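Local coordinates for protein putative uronate isomerase (Thermotoga maritima, PDB 4NAR) that is of unproven function but may act as a lactate racemase-like isomerase, at residues 63-68 and 93-98; 30-35 and 144-149; 43-48 and 82-87; 36-41 and 71-76. All coordinates share one frame; numbering follows the deposited sequence.

Contact 1. Residues 63-68 and 93-98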
# COMPACT_ATOMS: atom_id res chain seq x y z
N GLU A 63 12.21 -9.84 -25.01
CA GLU A 63 11.87 -8.56 -24.42
C GLU A 63 11.34 -8.67 -22.98
O GLU A 63 10.35 -9.35 -22.72
CB GLU A 63 10.84 -7.87 -25.29
CG GLU A 63 11.27 -6.53 -25.77
CD GLU A 63 10.72 -6.22 -27.14
OE1 GLU A 63 9.86 -5.31 -27.26
OE2 GLU A 63 11.15 -6.88 -28.11
N PHE A 64 12.02 -7.99 -22.07
CA PHE A 64 11.70 -8.04 -20.66
C PHE A 64 11.30 -6.64 -20.23
O PHE A 64 12.15 -5.78 -19.98
CB PHE A 64 12.94 -8.51 -19.89
CG PHE A 64 12.69 -8.79 -18.43
CD1 PHE A 64 12.91 -7.81 -17.47
CD2 PHE A 64 12.25 -10.05 -18.02
CE1 PHE A 64 12.68 -8.08 -16.10
CE2 PHE A 64 12.01 -10.34 -16.67
CZ PHE A 64 12.24 -9.36 -15.71
N HIS A 65 9.99 -6.40 -20.18
CA HIS A 65 9.46 -5.10 -19.79
C HIS A 65 9.06 -5.12 -18.31
O HIS A 65 8.60 -6.14 -17.78
CB HIS A 65 8.26 -4.76 -20.65
CG HIS A 65 8.61 -4.47 -22.08
ND1 HIS A 65 8.65 -3.18 -22.59
CD2 HIS A 65 8.92 -5.29 -23.11
CE1 HIS A 65 8.97 -3.23 -23.87
NE2 HIS A 65 9.15 -4.49 -24.21
N THR A 66 9.24 -3.99 -17.62
CA THR A 66 8.77 -3.90 -16.24
C THR A 66 7.86 -2.71 -16.02
O THR A 66 7.96 -1.71 -16.73
CB THR A 66 9.93 -3.90 -15.20
OG1 THR A 66 10.24 -2.55 -14.80
CG2 THR A 66 11.17 -4.64 -15.78
N LEU A 67 6.97 -2.83 -15.04
CA LEU A 67 6.00 -1.78 -14.74
C LEU A 67 5.99 -1.58 -13.24
O LEU A 67 5.76 -2.52 -12.45
CB LEU A 67 4.58 -2.16 -15.22
CG LEU A 67 3.60 -1.11 -15.79
CD1 LEU A 67 2.18 -1.58 -15.58
CD2 LEU A 67 3.79 0.31 -15.24
N ASN A 68 6.25 -0.34 -12.84
CA ASN A 68 6.23 0.05 -11.46
C ASN A 68 4.78 0.25 -11.01
O ASN A 68 4.13 1.20 -11.44
CB ASN A 68 7.01 1.35 -11.28
CG ASN A 68 7.04 1.81 -9.83
OD1 ASN A 68 7.57 1.10 -8.96
ND2 ASN A 68 6.48 2.99 -9.56
N ARG A 93 17.13 -5.79 -24.11
CA ARG A 93 16.01 -6.70 -23.83
C ARG A 93 15.26 -6.30 -22.55
O ARG A 93 14.17 -6.82 -22.27
CB ARG A 93 16.42 -8.20 -23.75
CG ARG A 93 17.35 -8.66 -24.90
CD ARG A 93 17.16 -10.14 -25.24
NE ARG A 93 17.98 -10.55 -26.39
CZ ARG A 93 17.72 -10.25 -27.66
NH1 ARG A 93 16.66 -9.51 -27.99
NH2 ARG A 93 18.54 -10.68 -28.62
N VAL A 94 15.83 -5.35 -21.80
CA VAL A 94 15.21 -4.88 -20.56
C VAL A 94 14.69 -3.44 -20.66
O VAL A 94 15.43 -2.53 -21.05
CB VAL A 94 16.17 -5.03 -19.36
CG1 VAL A 94 15.53 -4.54 -18.08
CG2 VAL A 94 16.59 -6.49 -19.23
N PHE A 95 13.42 -3.24 -20.33
CA PHE A 95 12.78 -1.93 -20.44
C PHE A 95 11.94 -1.62 -19.21
O PHE A 95 10.89 -2.23 -19.00
CB PHE A 95 11.89 -1.87 -21.69
CG PHE A 95 12.61 -2.21 -22.97
CD1 PHE A 95 12.62 -3.51 -23.46
CD2 PHE A 95 13.29 -1.22 -23.70
CE1 PHE A 95 13.28 -3.82 -24.65
CE2 PHE A 95 13.95 -1.53 -24.89
CZ PHE A 95 13.95 -2.83 -25.36
N PHE A 96 12.39 -0.66 -18.40
CA PHE A 96 11.64 -0.23 -17.23
C PHE A 96 10.54 0.73 -17.65
O PHE A 96 10.73 1.52 -18.58
CB PHE A 96 12.55 0.51 -16.23
CG PHE A 96 13.74 -0.30 -15.77
CD1 PHE A 96 13.59 -1.62 -15.36
CD2 PHE A 96 15.02 0.27 -15.76
CE1 PHE A 96 14.71 -2.37 -14.93
CE2 PHE A 96 16.14 -0.46 -15.33
CZ PHE A 96 15.99 -1.78 -14.91
N HIS A 97 9.41 0.69 -16.96
CA HIS A 97 8.34 1.67 -17.18
C HIS A 97 7.81 2.16 -15.83
O HIS A 97 7.59 1.38 -14.89
CB HIS A 97 7.17 1.09 -18.00
CG HIS A 97 7.58 0.49 -19.32
ND1 HIS A 97 7.66 1.23 -20.48
CD2 HIS A 97 7.91 -0.79 -19.65
CE1 HIS A 97 8.03 0.43 -21.48
NE2 HIS A 97 8.19 -0.78 -21.00
N ASN A 98 7.61 3.47 -15.73
CA ASN A 98 6.80 3.99 -14.65
C ASN A 98 5.32 3.90 -15.04
O ASN A 98 4.97 3.88 -16.23
CB ASN A 98 7.18 5.44 -14.31
CG ASN A 98 8.37 5.53 -13.36
OD1 ASN A 98 8.24 5.30 -12.16
ND2 ASN A 98 9.53 5.87 -13.91
O HOH W 1 5.60 4.91 -11.57

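Contact 2. Residues 30-35 and 144-149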
# COMPACT_ATOMS: atom_id res chain seq x y z
N LYS A 30 8.85 -14.60 -25.87
CA LYS A 30 9.70 -13.58 -26.46
C LYS A 30 9.48 -12.27 -25.72
O LYS A 30 10.44 -11.62 -25.33
CB LYS A 30 9.51 -13.45 -27.98
CG LYS A 30 8.16 -13.93 -28.49
CD LYS A 30 8.14 -14.07 -30.02
CE LYS A 30 8.05 -12.72 -30.73
NZ LYS A 30 7.03 -12.72 -31.83
N LYS A 31 8.21 -11.91 -25.50
CA LYS A 31 7.83 -10.67 -24.81
C LYS A 31 7.16 -10.96 -23.45
O LYS A 31 6.13 -11.65 -23.39
CB LYS A 31 6.86 -9.87 -25.68
CG LYS A 31 7.45 -8.69 -26.44
CD LYS A 31 6.65 -7.43 -26.09
CE LYS A 31 6.44 -6.50 -27.28
NZ LYS A 31 5.59 -5.33 -26.86
N VAL A 32 7.73 -10.41 -22.38
CA VAL A 32 7.25 -10.64 -21.02
C VAL A 32 7.08 -9.30 -20.28
O VAL A 32 7.81 -8.34 -20.55
CB VAL A 32 8.25 -11.55 -20.28
CG1 VAL A 32 8.55 -11.05 -18.87
CG2 VAL A 32 7.78 -12.99 -20.28
N LEU A 33 6.11 -9.22 -19.37
CA LEU A 33 5.94 -8.03 -18.53
C LEU A 33 6.02 -8.39 -17.06
O LEU A 33 5.34 -9.33 -16.60
CB LEU A 33 4.59 -7.34 -18.82
CG LEU A 33 4.20 -6.11 -17.97
CD1 LEU A 33 5.20 -4.97 -18.15
CD2 LEU A 33 2.80 -5.63 -18.30
N VAL A 34 6.84 -7.64 -16.32
CA VAL A 34 6.91 -7.82 -14.88
C VAL A 34 6.40 -6.57 -14.17
O VAL A 34 7.00 -5.49 -14.27
CB VAL A 34 8.35 -8.17 -14.38
CG1 VAL A 34 8.39 -8.28 -12.85
CG2 VAL A 34 8.83 -9.47 -15.02
N VAL A 35 5.28 -6.74 -13.47
CA VAL A 35 4.70 -5.69 -12.64
C VAL A 35 5.22 -5.89 -11.20
O VAL A 35 5.10 -6.99 -10.64
CB VAL A 35 3.15 -5.72 -12.71
CG1 VAL A 35 2.54 -4.63 -11.84
CG2 VAL A 35 2.67 -5.55 -14.16
N ALA A 144 3.52 -13.50 -21.29
CA ALA A 144 3.27 -13.72 -19.88
C ALA A 144 3.42 -12.42 -19.12
O ALA A 144 4.24 -11.56 -19.48
CB ALA A 144 4.20 -14.79 -19.31
N ILE A 145 2.61 -12.28 -18.08
CA ILE A 145 2.70 -11.14 -17.19
C ILE A 145 2.86 -11.67 -15.77
O ILE A 145 2.05 -12.47 -15.30
CB ILE A 145 1.45 -10.28 -17.26
CG1 ILE A 145 1.16 -9.90 -18.71
CG2 ILE A 145 1.65 -9.02 -16.41
CD1 ILE A 145 0.02 -8.90 -18.87
N PHE A 146 3.92 -11.22 -15.11
CA PHE A 146 4.25 -11.70 -13.78
C PHE A 146 4.06 -10.56 -12.81
O PHE A 146 4.67 -9.51 -12.94
CB PHE A 146 5.71 -12.14 -13.75
CG PHE A 146 6.04 -13.15 -14.80
CD1 PHE A 146 6.62 -12.76 -16.00
CD2 PHE A 146 5.77 -14.51 -14.60
CE1 PHE A 146 6.92 -13.70 -16.99
CE2 PHE A 146 6.06 -15.45 -15.57
CZ PHE A 146 6.65 -15.04 -16.77
N PHE A 147 3.18 -10.76 -11.84
CA PHE A 147 2.95 -9.74 -10.85
C PHE A 147 3.64 -10.18 -9.55
O PHE A 147 3.17 -11.12 -8.88
CB PHE A 147 1.45 -9.57 -10.59
CG PHE A 147 0.64 -9.16 -11.79
CD1 PHE A 147 0.24 -7.83 -11.96
CD2 PHE A 147 0.24 -10.10 -12.75
CE1 PHE A 147 -0.54 -7.44 -13.07
CE2 PHE A 147 -0.53 -9.72 -13.86
CZ PHE A 147 -0.93 -8.39 -14.01
N ILE A 148 4.74 -9.53 -9.19
CA ILE A 148 5.41 -9.83 -7.93
C ILE A 148 4.84 -8.89 -6.87
O ILE A 148 5.16 -7.69 -6.82
CB ILE A 148 6.95 -9.64 -8.04
CG1 ILE A 148 7.49 -10.39 -9.26
CG2 ILE A 148 7.63 -10.11 -6.76
CD1 ILE A 148 8.96 -10.12 -9.56
N ASN A 149 3.96 -9.42 -6.03
CA ASN A 149 3.30 -8.58 -5.03
C ASN A 149 3.68 -9.05 -3.62
O ASN A 149 4.31 -10.08 -3.46
CB ASN A 149 1.78 -8.64 -5.26
CG ASN A 149 1.25 -10.07 -5.34
OD1 ASN A 149 0.72 -10.60 -4.35
ND2 ASN A 149 1.38 -10.71 -6.52

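Contact 3. Residues 43-48 and 82-87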
# COMPACT_ATOMS: atom_id res chain seq x y z
N ASP A 43 11.12 -5.40 0.40
CA ASP A 43 10.77 -6.81 0.25
C ASP A 43 11.90 -7.53 -0.47
O ASP A 43 12.99 -6.97 -0.63
CB ASP A 43 9.44 -6.95 -0.50
CG ASP A 43 9.43 -6.26 -1.89
OD1 ASP A 43 10.45 -6.31 -2.64
OD2 ASP A 43 8.38 -5.67 -2.24
N PHE A 44 11.65 -8.76 -0.93
CA PHE A 44 12.70 -9.50 -1.63
C PHE A 44 12.48 -9.65 -3.15
O PHE A 44 12.94 -10.63 -3.78
CB PHE A 44 13.02 -10.85 -0.94
CG PHE A 44 11.83 -11.78 -0.81
CD1 PHE A 44 11.64 -12.82 -1.71
CD2 PHE A 44 10.92 -11.62 0.22
CE1 PHE A 44 10.54 -13.68 -1.57
CE2 PHE A 44 9.83 -12.47 0.36
CZ PHE A 44 9.64 -13.50 -0.53
N THR A 45 11.80 -8.66 -3.74
CA THR A 45 11.60 -8.61 -5.19
C THR A 45 12.87 -8.95 -5.97
O THR A 45 12.84 -9.75 -6.90
CB THR A 45 11.13 -7.23 -5.67
OG1 THR A 45 9.88 -6.89 -5.04
CG2 THR A 45 10.99 -7.22 -7.19
N HIS A 46 13.98 -8.33 -5.56
CA HIS A 46 15.26 -8.49 -6.25
C HIS A 46 15.68 -9.95 -6.43
O HIS A 46 16.24 -10.30 -7.47
CB HIS A 46 16.36 -7.65 -5.58
CG HIS A 46 16.75 -8.13 -4.20
ND1 HIS A 46 17.99 -8.64 -3.92
CD2 HIS A 46 16.05 -8.13 -3.03
CE1 HIS A 46 18.05 -8.96 -2.63
NE2 HIS A 46 16.90 -8.66 -2.08
N LEU A 47 15.38 -10.80 -5.44
CA LEU A 47 15.65 -12.23 -5.54
C LEU A 47 14.71 -12.89 -6.55
O LEU A 47 15.08 -13.86 -7.21
CB LEU A 47 15.51 -12.93 -4.18
CG LEU A 47 16.48 -12.65 -3.02
CD1 LEU A 47 16.04 -13.43 -1.77
CD2 LEU A 47 17.92 -12.99 -3.37
N VAL A 48 13.49 -12.38 -6.66
CA VAL A 48 12.52 -12.99 -7.57
C VAL A 48 12.73 -12.52 -9.00
O VAL A 48 12.86 -13.34 -9.94
CB VAL A 48 11.07 -12.64 -7.14
CG1 VAL A 48 10.04 -13.36 -8.03
CG2 VAL A 48 10.86 -13.00 -5.68
N GLU A 82 16.65 -0.68 -10.89
CA GLU A 82 17.80 -1.57 -10.77
C GLU A 82 17.90 -2.16 -9.38
O GLU A 82 18.03 -3.38 -9.23
CB GLU A 82 19.10 -0.83 -11.07
CG GLU A 82 19.20 -0.28 -12.49
CD GLU A 82 20.55 0.36 -12.76
OE1 GLU A 82 20.67 1.59 -12.58
OE2 GLU A 82 21.50 -0.35 -13.16
N LYS A 83 17.83 -1.31 -8.36
CA LYS A 83 17.88 -1.76 -6.98
C LYS A 83 16.72 -2.71 -6.67
O LYS A 83 16.92 -3.77 -6.06
CB LYS A 83 17.91 -0.58 -5.99
CG LYS A 83 17.75 -1.02 -4.52
CD LYS A 83 18.38 -0.04 -3.53
CE LYS A 83 17.60 1.28 -3.42
NZ LYS A 83 18.12 2.16 -2.32
N LYS A 84 15.52 -2.34 -7.10
CA LYS A 84 14.33 -3.13 -6.81
C LYS A 84 14.35 -4.51 -7.48
O LYS A 84 13.91 -5.51 -6.90
CB LYS A 84 13.07 -2.37 -7.25
CG LYS A 84 11.79 -3.18 -7.15
CD LYS A 84 11.60 -3.72 -5.74
CE LYS A 84 10.41 -3.07 -5.10
NZ LYS A 84 10.76 -2.21 -3.99
N LEU A 85 14.85 -4.56 -8.71
CA LEU A 85 14.73 -5.77 -9.50
C LEU A 85 15.99 -6.64 -9.42
O LEU A 85 15.94 -7.86 -9.66
CB LEU A 85 14.41 -5.41 -10.95
CG LEU A 85 13.07 -4.68 -11.09
CD1 LEU A 85 12.78 -4.22 -12.53
CD2 LEU A 85 11.93 -5.57 -10.53
N GLY A 86 17.11 -6.00 -9.06
CA GLY A 86 18.41 -6.63 -9.11
C GLY A 86 18.81 -6.88 -10.56
O GLY A 86 19.52 -7.84 -10.86
N ILE A 87 18.35 -6.01 -11.45
CA ILE A 87 18.67 -6.11 -12.88
C ILE A 87 19.28 -4.79 -13.37
O ILE A 87 18.80 -3.71 -13.02
CB ILE A 87 17.41 -6.43 -13.70
CG1 ILE A 87 16.70 -7.67 -13.14
CG2 ILE A 87 17.75 -6.62 -15.18
CD1 ILE A 87 15.45 -8.11 -13.93
O HOH W 2 12.17 -4.30 -2.40

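Contact 4. Residues 36-41 and 71-76. With SO4 (sulfate ion), chain B; ACT (acetate ion), chain E; SO4 (sulfate ion), chain C.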
# COMPACT_ATOMS: atom_id res chain seq x y z
N HIS A 36 5.80 -4.83 -10.62
CA HIS A 36 6.49 -4.93 -9.33
C HIS A 36 6.11 -3.78 -8.40
O HIS A 36 5.56 -2.76 -8.84
CB HIS A 36 8.02 -4.92 -9.53
CG HIS A 36 8.52 -3.73 -10.30
ND1 HIS A 36 8.85 -2.54 -9.69
CD2 HIS A 36 8.73 -3.56 -11.62
CE1 HIS A 36 9.24 -1.67 -10.62
NE2 HIS A 36 9.18 -2.26 -11.79
N THR A 37 6.44 -3.95 -7.12
CA THR A 37 6.25 -2.93 -6.09
C THR A 37 7.28 -1.81 -6.27
O THR A 37 8.25 -1.95 -7.05
CB THR A 37 6.39 -3.54 -4.67
OG1 THR A 37 7.71 -4.08 -4.49
CG2 THR A 37 5.36 -4.65 -4.44
N ASP A 38 7.09 -0.69 -5.57
CA ASP A 38 7.97 0.46 -5.76
C ASP A 38 8.95 0.63 -4.59
O ASP A 38 9.00 -0.23 -3.70
CB ASP A 38 7.17 1.75 -6.04
CG ASP A 38 6.30 2.15 -4.86
OD1 ASP A 38 6.27 1.38 -3.87
OD2 ASP A 38 5.63 3.23 -4.93
N TYR A 39 9.72 1.73 -4.61
CA TYR A 39 10.77 2.00 -3.62
C TYR A 39 10.18 2.00 -2.20
O TYR A 39 10.90 1.89 -1.20
CB TYR A 39 11.45 3.35 -3.89
CG TYR A 39 10.57 4.54 -3.54
CD1 TYR A 39 9.61 5.01 -4.44
CD2 TYR A 39 10.66 5.17 -2.29
CE1 TYR A 39 8.79 6.07 -4.11
CE2 TYR A 39 9.84 6.23 -1.96
CZ TYR A 39 8.90 6.68 -2.88
OH TYR A 39 8.07 7.74 -2.56
N THR A 40 8.86 2.15 -2.15
CA THR A 40 8.08 2.26 -0.93
C THR A 40 7.97 0.90 -0.22
O THR A 40 7.74 0.83 1.00
CB THR A 40 6.68 2.87 -1.27
OG1 THR A 40 6.62 4.24 -0.82
CG2 THR A 40 5.51 2.05 -0.73
N ARG A 41 8.15 -0.18 -0.97
CA ARG A 41 8.06 -1.53 -0.41
C ARG A 41 9.44 -2.17 -0.21
O ARG A 41 10.16 -2.42 -1.19
CB ARG A 41 7.22 -2.44 -1.30
CG ARG A 41 5.78 -1.99 -1.43
CD ARG A 41 4.98 -2.42 -0.21
NE ARG A 41 3.55 -2.24 -0.45
CZ ARG A 41 2.77 -3.16 -1.03
NH1 ARG A 41 3.26 -4.34 -1.41
NH2 ARG A 41 1.47 -2.88 -1.20
N GLY A 71 0.71 3.18 -7.74
CA GLY A 71 -0.45 3.84 -7.17
C GLY A 71 -0.31 5.35 -7.41
O GLY A 71 0.09 5.77 -8.51
N THR A 72 -0.61 6.17 -6.41
CA THR A 72 -0.42 7.62 -6.55
C THR A 72 1.02 8.09 -6.28
O THR A 72 1.31 9.28 -6.40
CB THR A 72 -1.36 8.44 -5.63
OG1 THR A 72 -1.15 8.05 -4.27
CG2 THR A 72 -2.83 8.24 -6.00
N HIS A 73 1.90 7.16 -5.89
CA HIS A 73 3.28 7.50 -5.51
C HIS A 73 4.11 8.06 -6.66
O HIS A 73 3.79 7.85 -7.84
CB HIS A 73 4.02 6.29 -4.94
CG HIS A 73 3.34 5.66 -3.77
ND1 HIS A 73 3.75 4.45 -3.24
CD2 HIS A 73 2.27 6.06 -3.03
CE1 HIS A 73 2.97 4.14 -2.22
NE2 HIS A 73 2.06 5.09 -2.08
N ARG A 74 5.22 8.72 -6.32
CA ARG A 74 6.10 9.35 -7.31
C ARG A 74 6.68 8.33 -8.29
O ARG A 74 6.71 7.12 -8.01
CB ARG A 74 7.25 10.14 -6.65
CG ARG A 74 8.21 9.30 -5.76
CD ARG A 74 9.51 10.10 -5.45
NE ARG A 74 10.48 9.36 -4.64
CZ ARG A 74 11.37 8.49 -5.13
NH1 ARG A 74 11.41 8.24 -6.43
NH2 ARG A 74 12.21 7.86 -4.31
N THR A 75 7.13 8.82 -9.44
CA THR A 75 7.84 7.99 -10.39
C THR A 75 9.19 7.62 -9.79
O THR A 75 9.74 8.34 -8.94
CB THR A 75 8.10 8.73 -11.71
OG1 THR A 75 8.70 10.01 -11.43
CG2 THR A 75 6.79 8.95 -12.45
N MSE A 76 9.72 6.49 -10.24
CA MSE A 76 11.04 6.05 -9.82
C MSE A 76 12.11 6.37 -10.84
O MSE A 76 11.86 6.36 -12.05
CB MSE A 76 11.04 4.55 -9.52
CG MSE A 76 10.85 4.28 -8.04
SE MSE A 76 10.20 2.50 -7.77
CE MSE A 76 11.79 1.46 -8.06
S SO4 B . -2.52 5.07 -3.07
O1 SO4 B . -3.60 4.07 -3.07
O2 SO4 B . -1.52 4.70 -4.08
O3 SO4 B . -3.10 6.40 -3.36
O4 SO4 B . -1.89 5.11 -1.74
C ACT E . 1.00 -4.68 -3.48
O ACT E . 0.10 -4.61 -2.63
OXT ACT E . 1.59 -5.77 -3.50
CH3 ACT E . 1.34 -3.52 -4.38
S SO4 C . 1.06 0.56 0.13
O1 SO4 C . 0.55 -0.79 -0.19
O2 SO4 C . 1.81 1.10 -1.02
O3 SO4 C . -0.02 1.51 0.46
O4 SO4 C . 1.96 0.42 1.29
O HOH W 3 6.55 4.53 -7.17
O HOH W 4 5.93 8.92 -3.45

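Contact 1. Residues 63-68 and 93-98
His65 and His97 meet rim to rim on one face of a parallel strand pair: ND1 of His65 lies 2.9 Å from NE2 of His97 in a nearly straight hydrogen bond. At the other end of the same imidazole, His65 NE2 donates to the anti lone pair of Glu63 OE1, which lies in the imidazole plane (3.2 Å). Two bonds thus fix the rotation of the ring, and Phe95 adds an offset stack, with CD1 over one imidazole face and the planes 23° apart. An alanine in place of His65 would probably leave His97 NE2 and Glu63 OE1 without this mate and Phe95 CD1 without the ring it covers.

Backbone bonds run in parallel register, Phe95 N to Phe64 O at 2.9 Å, Thr66 N to Phe95 O at 2.8 Å and Asn68 N to His97 O at 3.0 Å; that from His97 N to Thr66 O is weak. On the opposite face, Thr66 OG1 approaches the edge of the Phe96 ring at CD1 (3.5 Å). One water bridges Asn68 ND2 and Asn98 OD1, which also accepts from Met76 N.

Strands 63-68 and 94-97 close a beta-alpha-beta crossover through helix 78-85. Phe81 of that helix stacks on Phe96, while 63-68 pairs on its other side with strand 31-36.

Contact 2. Residues 30-35 and 144-149
Ala144 and Val32 begin the pairing with a methyl contact, Val32 CG2 to Ala144 CB at 4.1 Å, and Ala144 O accepts the hydrogen bond of Leu33 N. Ile145 comes next, on the other face of the sheet. Its CG2, anti to the backbone N, lies beside the carbonyl carbon and meets Leu33 CD2 at 4.0 Å, the two side chains running side by side in the same direction.

Phe146 returns to the face of Ala144. Its N donates to Leu33 O at 2.8 Å, and its O accepts from Val35 N, so this residue binds the neighbouring strand through both backbone polar atoms. The Phe146 side chain crosses that of Val32 at about a right angle and turns its ring edge to it, CE1 3.5 Å from Val32 CG2. Val34 CG2 is 4.1 Å from Phe146 CD1. Leu52 and Leu56 of helix 45-58 also pack on Phe146.

Strands 31-36 and 144-150 are adjacent interior strands in the parallel part of a mixed alpha/beta sheet, with helix 45-58 packed on the Phe146 face, although more than a hundred residues separate them in sequence. Strand 63-68 flanks the pair beyond 31-36, and strand 217-227 beyond 144-150.

Phe147 lies on the face of Ile145 and Leu33, alongside Val35, whose CB is 3.7 Å from Phe147 CD1; Phe245 meets this ring edge to face. Ile148 N then donates to Val35 O at 2.9 Å. On the face of Phe146, Ile148 CD1 reaches Val34 CG1 at 3.8 Å, and Val48 and Ala49 of helix 45-58 pack against the same isoleucine.

Contact 3. Residues 43-48 and 82-87
Thr45 touches Lys84 just past the Asx turn that leads into helix 45-58, where the start of that helix meets the end of helix 78-85, two helices packed on the same face of the mixed sheet. In the turn, Asp43 OD1 accepts from Thr45 N at 2.9 Å and also from Thr45 OG1, both donors standing over the same face of the carboxylate.

Across the contact, Thr45 presents CB to Lys84 CD at 3.5 Å and CG2 to the carbonyl, 3.4 Å from Lys84 O. The methyl also meets Leu85 CD2 at 3.8 Å. The lysine leaves its helix with CG anti to the backbone N (chi1 173°), then bends at each later torsion. One residue on, His46 CA makes a CA-H...O contact with Leu85 O at 3.5 Å. Leu85 is the last residue of helix 78-85; Gly86 leaves the helical path with positive phi.

Lys84 NZ is 4.3 Å from Asp43 OD1, beyond a salt bridge; a water accepts a hydrogen bond from NZ at 3.0 Å and probably donates to OD1. Backbone oxygens of Asp38 and Arg41 accept further bonds from NZ, and Asp43 OD2 accepts from Thr37 OG1. The buried lysine charge is therefore likely to be stabilised by carbonyl dipoles and, through water, by the aspartate.

Contact 4. Residues 36-41 and 71-76
Asp38 and His73 join two loops that follow parallel strands 31-36 and 63-68, at the C-terminal ends of the strands, where alpha/beta folds commonly place their binding sites. His73 ND1 donates to Asp38 OD2 at 2.8 Å, meeting its syn lone pair with ring and carboxylate nearly coplanar; a water donates to the same oxygen and to Arg74 O.

Packing is close around Tyr39. The guanidinium of Arg74 lies flat on one ring face in a cation-pi stack, CZ 3.8 Å from the centroid, with NH2 over the ring centre. Arg74 is held in turn by salt bridges to Asp280 and Glu80. An alanine in place of Arg74 would probably uncover that face of Tyr39 and leave both carboxylates without this charge partner. The selenium of Met76, a selenomethionine, lies 3.6 Å from Asp38 CB, and Met76 CG is 3.9 Å from Tyr39 CD1.

Contact is looser toward the bound ions, which probably come from the crystallisation liquor. Thr40 meets His73 closest through its methyl, CG2 to CE1 at 3.6 Å, and two sulfates lie beyond the imidazole. One binds Thr72 N and OG1; the other, with an acetate, binds Arg41. These loops thus bind anions in this crystal. Arg41 NH2 donates to acetate O at 2.6 Å.

Contacts 1 and 2 lie in one mixed sheet, their centres about 9 Å apart, with strands 31-36 and 63-68 as neighbours between 144-150 and 94-97. Contact 3 joins helices 45-58 and 78-85, about 13 Å from the centre of contact 1 and 14 Å from that of contact 2. Contact 4 joins the loops between these strands and helices, with its centre about 13 Å from that of contact 3. Along the chain, contacts 1, 3 and 4 interlock, and all are nested within the loop closed by contact 2. Lys84 of contact 3 bonds to Asp38 of contact 4, tying the helix layer to the loops that bind the ions.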